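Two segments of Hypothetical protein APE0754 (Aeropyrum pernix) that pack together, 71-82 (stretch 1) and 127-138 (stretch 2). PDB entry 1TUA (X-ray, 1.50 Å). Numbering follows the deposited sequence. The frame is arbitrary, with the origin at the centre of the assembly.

Stretch 1, residues 71-82: SLGFPPEKAFRL
Stretch 2, residues 127-138: TDTYINVGEYEV

An aromatic ring at a helix–strand contact can be used on both faces, and this pair of segments is a worked example. Stretch 1 leaves a helix at Gly73, whose phi/psi of 131/-16 closes a Schellman motif; Phe74 and Pro75 are extended (-69/138, -72/152), and Pro75 occupies the N-cap position, right before a helix that begins at Pro76; residues 80-82 are 3-10, and the 3-10 segment continues later in the chain. Stretch 2 leaves a helix at Asp128 (56/53), runs as strand 130-133, turns, and resumes as strand at 137. The register is antiparallel: CA atoms of Gly73 and Gly134 lie 5.9 Å apart, Phe74 and Asn132 6.2 Å, Lys78 and Tyr130 7.4 Å. An ideal CB on Gly73 would fall 2.4 Å from Asn132 OD1.

Tyr130 (chi1 -72°, chi2 -19°) points toward stretch 1 and is sandwiched between cations: Lys78 NZ (mttm) lies 4.1 Å from its ring centroid, and on the opposite face Arg81 CZ, from an all-t chain, lies 4.5 Å away, almost on the normal. Arg81 NH2 also donates to Asp128 O (2.9 Å), while water 3 bridges Arg81 NH1 and Asp128 OD1. Phe74 (chi1 -84°, chi2 -66°) receives Asn132 CB over one face, 3.7 Å from the centroid. Water 1 joins Leu72 O to Glu137 O.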

# COMPACT_ATOMS: atom_id res chain seq x y z
N SER A 71 4.01 -8.32 -0.44
CA SER A 71 4.97 -8.65 0.61
C SER A 71 4.53 -8.05 1.95
O SER A 71 4.65 -8.67 3.00
CB SER A 71 6.36 -8.12 0.24
OG SER A 71 7.31 -8.40 1.25
N LEU A 72 4.01 -6.82 1.89
CA LEU A 72 3.54 -6.12 3.09
C LEU A 72 2.27 -6.72 3.71
O LEU A 72 1.94 -6.42 4.86
CB LEU A 72 3.31 -4.64 2.77
CG LEU A 72 4.59 -3.83 2.60
CD1 LEU A 72 4.27 -2.48 2.00
CD2 LEU A 72 5.27 -3.68 3.95
N GLY A 73 1.57 -7.56 2.96
CA GLY A 73 0.38 -8.19 3.51
C GLY A 73 -0.89 -8.13 2.67
O GLY A 73 -1.84 -8.87 2.94
N PHE A 74 -0.92 -7.26 1.67
CA PHE A 74 -2.09 -7.14 0.81
C PHE A 74 -2.28 -8.37 -0.07
O PHE A 74 -1.32 -8.92 -0.59
CB PHE A 74 -1.96 -5.95 -0.14
CG PHE A 74 -2.38 -4.63 0.44
CD1 PHE A 74 -3.71 -4.39 0.79
CD2 PHE A 74 -1.46 -3.60 0.60
CE1 PHE A 74 -4.12 -3.15 1.28
CE2 PHE A 74 -1.85 -2.35 1.09
CZ PHE A 74 -3.18 -2.13 1.43
N PRO A 75 -3.53 -8.83 -0.22
CA PRO A 75 -3.72 -9.99 -1.09
C PRO A 75 -3.50 -9.45 -2.51
O PRO A 75 -3.71 -8.26 -2.77
CB PRO A 75 -5.18 -10.39 -0.84
CG PRO A 75 -5.82 -9.11 -0.38
CD PRO A 75 -4.76 -8.52 0.52
N PRO A 76 -3.05 -10.30 -3.45
CA PRO A 76 -2.82 -9.83 -4.82
C PRO A 76 -3.93 -8.97 -5.42
O PRO A 76 -3.66 -7.93 -6.02
CB PRO A 76 -2.62 -11.13 -5.59
CG PRO A 76 -1.90 -11.97 -4.58
CD PRO A 76 -2.68 -11.72 -3.31
N GLU A 77 -5.17 -9.41 -5.26
CA GLU A 77 -6.31 -8.69 -5.81
C GLU A 77 -6.34 -7.22 -5.40
O GLU A 77 -6.71 -6.36 -6.20
CB GLU A 77 -7.62 -9.37 -5.39
CG GLU A 77 -7.83 -10.79 -5.95
CD GLU A 77 -6.93 -11.85 -5.33
OE1 GLU A 77 -6.48 -11.68 -4.17
OE2 GLU A 77 -6.67 -12.87 -5.99
N LYS A 78 -5.98 -6.93 -4.15
CA LYS A 78 -5.97 -5.53 -3.71
C LYS A 78 -4.71 -4.83 -4.20
O LYS A 78 -4.75 -3.67 -4.62
CB LYS A 78 -6.07 -5.45 -2.19
CG LYS A 78 -7.46 -5.77 -1.66
CD LYS A 78 -7.47 -5.80 -0.14
CE LYS A 78 -8.89 -5.91 0.42
NZ LYS A 78 -9.69 -4.70 0.12
N ALA A 79 -3.58 -5.53 -4.14
CA ALA A 79 -2.30 -4.97 -4.58
C ALA A 79 -2.32 -4.52 -6.04
O ALA A 79 -1.65 -3.55 -6.40
CB ALA A 79 -1.18 -5.98 -4.35
N PHE A 80 -3.06 -5.23 -6.89
CA PHE A 80 -3.14 -4.88 -8.32
C PHE A 80 -3.64 -3.46 -8.56
O PHE A 80 -3.46 -2.90 -9.64
CB PHE A 80 -4.04 -5.87 -9.07
CG PHE A 80 -3.47 -7.25 -9.19
CD1 PHE A 80 -2.09 -7.45 -9.31
CD2 PHE A 80 -4.31 -8.36 -9.22
CE1 PHE A 80 -1.56 -8.74 -9.47
CE2 PHE A 80 -3.79 -9.66 -9.38
CZ PHE A 80 -2.41 -9.84 -9.51
N ARG A 81 -4.27 -2.88 -7.54
CA ARG A 81 -4.77 -1.51 -7.65
C ARG A 81 -3.62 -0.56 -7.96
O ARG A 81 -3.81 0.49 -8.57
CB ARG A 81 -5.46 -1.10 -6.35
CG ARG A 81 -5.89 0.37 -6.30
CD ARG A 81 -6.72 0.65 -5.06
NE ARG A 81 -7.01 2.07 -4.91
CZ ARG A 81 -7.90 2.56 -4.05
NH1 ARG A 81 -8.57 1.74 -3.25
NH2 ARG A 81 -8.10 3.87 -3.98
N LEU A 82 -2.42 -0.94 -7.53
CA LEU A 82 -1.23 -0.12 -7.75
C LEU A 82 -0.83 -0.01 -9.22
O LEU A 82 0.03 0.79 -9.57
CB LEU A 82 -0.06 -0.66 -6.91
CG LEU A 82 -0.22 -0.35 -5.41
CD1 LEU A 82 0.71 -1.22 -4.58
CD2 LEU A 82 0.05 1.13 -5.16
N THR A 127 -11.38 7.91 3.16
CA THR A 127 -10.32 8.28 2.22
C THR A 127 -10.33 7.50 0.91
O THR A 127 -9.57 7.81 -0.00
CB THR A 127 -8.93 8.08 2.86
OG1 THR A 127 -8.76 6.70 3.19
CG2 THR A 127 -8.80 8.91 4.12
N ASP A 128 -11.20 6.50 0.81
CA ASP A 128 -11.29 5.67 -0.38
C ASP A 128 -9.92 5.05 -0.68
O ASP A 128 -9.40 5.17 -1.79
CB ASP A 128 -11.78 6.48 -1.58
CG ASP A 128 -12.03 5.62 -2.80
OD1 ASP A 128 -12.53 4.48 -2.63
OD2 ASP A 128 -11.75 6.07 -3.93
N THR A 129 -9.35 4.40 0.33
CA THR A 129 -8.06 3.73 0.21
C THR A 129 -8.17 2.29 0.72
O THR A 129 -9.15 1.94 1.38
CB THR A 129 -6.97 4.42 1.06
OG1 THR A 129 -7.37 4.36 2.44
CG2 THR A 129 -6.78 5.87 0.65
N TYR A 130 -7.17 1.47 0.41
CA TYR A 130 -7.12 0.10 0.91
C TYR A 130 -6.06 0.20 2.00
O TYR A 130 -5.00 0.78 1.78
CB TYR A 130 -6.64 -0.90 -0.14
CG TYR A 130 -7.61 -1.23 -1.25
CD1 TYR A 130 -8.98 -0.97 -1.12
CD2 TYR A 130 -7.16 -1.82 -2.43
CE1 TYR A 130 -9.87 -1.30 -2.14
CE2 TYR A 130 -8.04 -2.16 -3.45
CZ TYR A 130 -9.39 -1.90 -3.30
OH TYR A 130 -10.26 -2.25 -4.31
N ILE A 131 -6.34 -0.36 3.17
CA ILE A 131 -5.39 -0.32 4.27
C ILE A 131 -5.16 -1.72 4.84
O ILE A 131 -6.11 -2.44 5.15
CB ILE A 131 -5.89 0.62 5.42
CG1 ILE A 131 -5.99 2.06 4.90
CG2 ILE A 131 -4.95 0.55 6.62
CD1 ILE A 131 -6.60 3.05 5.89
N ASN A 132 -3.90 -2.11 4.95
CA ASN A 132 -3.56 -3.41 5.51
C ASN A 132 -2.72 -3.22 6.76
O ASN A 132 -1.70 -2.54 6.74
CB ASN A 132 -2.78 -4.27 4.51
CG ASN A 132 -2.55 -5.68 5.03
OD1 ASN A 132 -1.52 -5.98 5.64
ND2 ASN A 132 -3.53 -6.54 4.82
N VAL A 133 -3.16 -3.82 7.86
CA VAL A 133 -2.42 -3.73 9.11
C VAL A 133 -1.64 -5.04 9.25
O VAL A 133 -2.20 -6.07 9.62
CB VAL A 133 -3.36 -3.55 10.32
CG1 VAL A 133 -2.55 -3.45 11.60
CG2 VAL A 133 -4.20 -2.30 10.14
N GLY A 134 -0.35 -4.99 8.94
CA GLY A 134 0.48 -6.18 9.04
C GLY A 134 1.08 -6.36 10.41
O GLY A 134 0.55 -5.85 11.40
N GLU A 135 2.21 -7.06 10.47
CA GLU A 135 2.90 -7.31 11.74
C GLU A 135 3.22 -6.00 12.47
O GLU A 135 2.87 -5.84 13.64
CB GLU A 135 4.20 -8.09 11.48
CG GLU A 135 4.96 -8.46 12.75
CD GLU A 135 6.14 -9.40 12.48
OE1 GLU A 135 7.06 -9.03 11.73
OE2 GLU A 135 6.13 -10.53 13.03
N TYR A 136 3.88 -5.08 11.78
CA TYR A 136 4.23 -3.80 12.37
C TYR A 136 4.19 -2.68 11.34
O TYR A 136 4.53 -1.54 11.64
CB TYR A 136 5.61 -3.87 13.03
CG TYR A 136 6.72 -4.21 12.07
CD1 TYR A 136 7.35 -3.21 11.32
CD2 TYR A 136 7.11 -5.53 11.87
CE1 TYR A 136 8.34 -3.53 10.39
CE2 TYR A 136 8.10 -5.86 10.94
CZ TYR A 136 8.71 -4.85 10.20
OH TYR A 136 9.66 -5.17 9.26
N GLU A 137 3.77 -3.02 10.12
CA GLU A 137 3.68 -2.03 9.05
C GLU A 137 2.24 -1.89 8.57
O GLU A 137 1.57 -2.89 8.33
CB GLU A 137 4.56 -2.44 7.87
CG GLU A 137 6.05 -2.32 8.15
CD GLU A 137 6.88 -3.25 7.28
OE1 GLU A 137 6.64 -4.48 7.31
OE2 GLU A 137 7.78 -2.75 6.57
N VAL A 138 1.75 -0.66 8.46
CA VAL A 138 0.40 -0.43 7.94
C VAL A 138 0.57 0.13 6.54
O VAL A 138 1.08 1.24 6.35
CB VAL A 138 -0.38 0.58 8.78
CG1 VAL A 138 -1.77 0.76 8.19
CG2 VAL A 138 -0.46 0.09 10.22
O HOH W 1 0.86 -4.17 5.84
O HOH W 2 3.54 -7.46 7.50
O HOH W 3 -11.01 2.34 -2.10